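Long-range contact in L-methionine gamma-lyase (Fusobacterium nucleatum subsp. nucleatum, PDB 6LXU), which is a pyridoxal-phosphate-dependent enzyme of the Cys/Met metabolism family, whose assembly holds four copies of the chain: residues 340-344 and 375-379. Numbering follows the deposited sequence.
Sequences VSLGD and VRLSV. With NO3 (nitrate ion), chain C.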
ATOM      1  N   VAL A 340      10.941   3.855 -21.553  1.00  8.54           N
ATOM      2  CA  VAL A 340      12.246   3.806 -20.914  1.00  8.79           C
ATOM      3  C   VAL A 340      12.186   2.848 -19.709  1.00  8.18           C
ATOM      4  O   VAL A 340      11.136   2.318 -19.350  1.00  8.22           O
ATOM      5  CB  VAL A 340      12.773   5.211 -20.535  1.00 10.10           C
ATOM      6  CG1 VAL A 340      12.734   6.132 -21.746  1.00 11.69           C
ATOM      7  CG2 VAL A 340      12.049   5.816 -19.334  1.00 10.67           C
ATOM      8  N   SER A 341      13.350   2.655 -19.117  1.00  7.96           N
ATOM      9  CA  SER A 341      13.580   1.708 -18.043  1.00  7.37           C
ATOM     10  C   SER A 341      13.911   0.321 -18.595  1.00  7.37           C
ATOM     11  O   SER A 341      14.020   0.100 -19.815  1.00  7.88           O
ATOM     12  CB  SER A 341      12.471   1.670 -16.983  1.00  7.35           C
ATOM     13  OG  SER A 341      13.073   1.239 -15.763  1.00  7.33           O
ATOM     14  N   LEU A 342      14.175  -0.599 -17.685  1.00  7.08           N
ATOM     15  CA  LEU A 342      14.589  -1.955 -18.034  1.00  7.02           C
ATOM     16  C   LEU A 342      14.394  -2.832 -16.824  1.00  6.41           C
ATOM     17  O   LEU A 342      14.200  -2.350 -15.703  1.00  6.41           O
ATOM     18  CB  LEU A 342      16.082  -2.031 -18.453  1.00  8.15           C
ATOM     19  CG  LEU A 342      17.122  -1.697 -17.322  1.00  9.07           C
ATOM     20  CD1 LEU A 342      18.179  -2.736 -17.090  1.00  9.93           C
ATOM     21  CD2 LEU A 342      17.742  -0.329 -17.523  1.00  9.88           C
ATOM     22  N   GLY A 343      14.502  -4.128 -17.043  1.00  6.04           N
ATOM     23  CA  GLY A 343      14.493  -5.073 -15.941  1.00  6.31           C
ATOM     24  C   GLY A 343      13.121  -5.402 -15.407  1.00  6.49           C
ATOM     25  O   GLY A 343      13.012  -6.056 -14.365  1.00  8.17           O
ATOM     26  N   ASP A 344      12.080  -5.035 -16.148  1.00  6.23           N
ATOM     27  CA  ASP A 344      10.714  -5.361 -15.785  1.00  6.32           C
ATOM     28  C   ASP A 344      10.329  -6.745 -16.295  1.00  5.85           C
ATOM     29  O   ASP A 344      10.965  -7.297 -17.199  1.00  5.64           O
ATOM     30  CB  ASP A 344       9.756  -4.355 -16.405  1.00  7.12           C
ATOM     31  CG  ASP A 344       9.918  -2.928 -15.884  1.00  8.55           C
ATOM     32  OD1 ASP A 344      10.821  -2.660 -15.086  1.00 10.08           O
ATOM     33  OD2 ASP A 344       9.113  -2.053 -16.301  1.00 10.91           O
ATOM     34  N   VAL A 375      18.458   0.183 -31.707  1.00  8.32           N
ATOM     35  CA  VAL A 375      17.289  -0.173 -30.889  1.00  8.31           C
ATOM     36  C   VAL A 375      17.815  -0.860 -29.632  1.00  8.17           C
ATOM     37  O   VAL A 375      18.721  -1.694 -29.702  1.00  8.13           O
ATOM     38  CB  VAL A 375      16.338  -1.080 -31.681  1.00  8.69           C
ATOM     39  CG1 VAL A 375      15.157  -1.522 -30.812  1.00  8.82           C
ATOM     40  CG2 VAL A 375      15.854  -0.358 -32.935  1.00  8.97           C
ATOM     41  N   ARG A 376      17.256  -0.474 -28.475  1.00  7.97           N
ATOM     42  CA  ARG A 376      17.596  -1.092 -27.184  1.00  8.29           C
ATOM     43  C   ARG A 376      16.409  -1.900 -26.668  1.00  7.40           C
ATOM     44  O   ARG A 376      15.299  -1.373 -26.544  1.00  7.35           O
ATOM     45  CB  ARG A 376      17.976  -0.043 -26.146  1.00  9.78           C
ATOM     46  CG  ARG A 376      18.712  -0.660 -24.969  1.00 12.44           C
ATOM     47  CD  ARG A 376      18.948   0.297 -23.830  1.00 14.43           C
ATOM     48  NE  ARG A 376      17.788   0.325 -22.961  1.00 16.43           N
ATOM     49  CZ  ARG A 376      17.785   0.700 -21.683  1.00 17.58           C
ATOM     50  NH1 ARG A 376      18.912   1.122 -21.089  1.00 19.07           N
ATOM     51  NH2 ARG A 376      16.655   0.659 -20.991  1.00 18.67           N
ATOM     52  N   LEU A 377      16.655  -3.172 -26.386  1.00  6.84           N
ATOM     53  CA  LEU A 377      15.631  -4.102 -25.946  1.00  6.65           C
ATOM     54  C   LEU A 377      15.951  -4.620 -24.543  1.00  6.38           C
ATOM     55  O   LEU A 377      17.030  -5.179 -24.298  1.00  6.76           O
ATOM     56  CB  LEU A 377      15.581  -5.262 -26.933  1.00  6.93           C
ATOM     57  CG  LEU A 377      14.517  -6.322 -26.710  1.00  7.15           C
ATOM     58  CD1 LEU A 377      13.133  -5.758 -26.944  1.00  7.23           C
ATOM     59  CD2 LEU A 377      14.754  -7.506 -27.636  1.00  7.35           C
ATOM     60  N   SER A 378      15.005  -4.426 -23.613  1.00  6.00           N
ATOM     61  CA  SER A 378      15.046  -5.062 -22.288  1.00  5.93           C
ATOM     62  C   SER A 378      14.164  -6.298 -22.362  1.00  5.78           C
ATOM     63  O   SER A 378      12.929  -6.188 -22.406  1.00  5.81           O
ATOM     64  CB  SER A 378      14.526  -4.105 -21.228  1.00  5.98           C
ATOM     65  OG  SER A 378      14.404  -4.769 -19.974  1.00  6.10           O
ATOM     66  N   VAL A 379      14.776  -7.465 -22.429  1.00  5.70           N
ATOM     67  CA  VAL A 379      14.024  -8.691 -22.608  1.00  5.84           C
ATOM     68  C   VAL A 379      13.293  -9.052 -21.306  1.00  5.79           C
ATOM     69  O   VAL A 379      13.920  -9.140 -20.244  1.00  5.80           O
ATOM     70  CB  VAL A 379      14.962  -9.841 -23.024  1.00  6.04           C
ATOM     71  CG1 VAL A 379      14.226 -11.172 -23.106  1.00  6.38           C
ATOM     72  CG2 VAL A 379      15.642  -9.523 -24.359  1.00  6.35           C
TER
HETATM   73  N   NO3 C 502      16.880   3.516 -19.349  1.00 20.71           N
HETATM   74  O1  NO3 C 502      16.694   2.582 -18.585  1.00 22.12           O
HETATM   75  O2  NO3 C 502      18.009   4.085 -19.369  1.00 18.84           O
HETATM   76  O3  NO3 C 502      15.953   3.906 -20.116  1.00 19.78           O
HETATM   77  O   HOH W   1      12.009  -5.641 -19.204  1.00  6.48           O
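Arg376 extends alongside Ser341 and Leu342, its NH2 lying 3.7 Å from Leu342 CB and, at the edge of the guanidinium, 2.9 Å from Ser341 O. The loop links strands 337-338 and 348-350 in the smaller sheet of a fold-type I PLP enzyme, and strand 374-378 is an inner strand of that sheet. Arg376 and Ser378, two residues apart on the strand, both direct CA-to-CB bonds toward the loop, whereas Leu377 between them is out of its reach. No hydrogen bond runs from main chain to main chain between the two segments; the strand meets the loop through these two side chains, and the buried surface is a modest 200 Å².

At the Arg376 end a nitrate ion, probably from the crystallisation liquor, accepts a hydrogen bond from Ser341 N to its O3 (3.1 Å, 167°) and a weak one from Arg376 NH2 to its O1 (3.1 Å, 147°), consistent with a place that can hold an anionic group, as the carboxylate-binding arginine does in related fold-type I enzymes. Gln350 NE2 is also hydrogen-bonded to the nitrate, while Arg376 NH1 is hydrogen-bonded to Asn161 OD1. Leu342 packs on Tyr213, the neighbour of the cofactor-bearing Lys212, which places this part of the loop probably beside the active site, and Tyr59 of a neighbouring subunit packs on Ser341.

At the other end Ser378 OG accepts a near-linear hydrogen bond from Gly343 N (3.0 Å, 165°) and lies 3.4 Å from Leu342 CA. Water 1 continues this link: it is hydrogen-bonded to Ser378 OG at 2.7 Å and donates to Asp344 O at 2.8 Å.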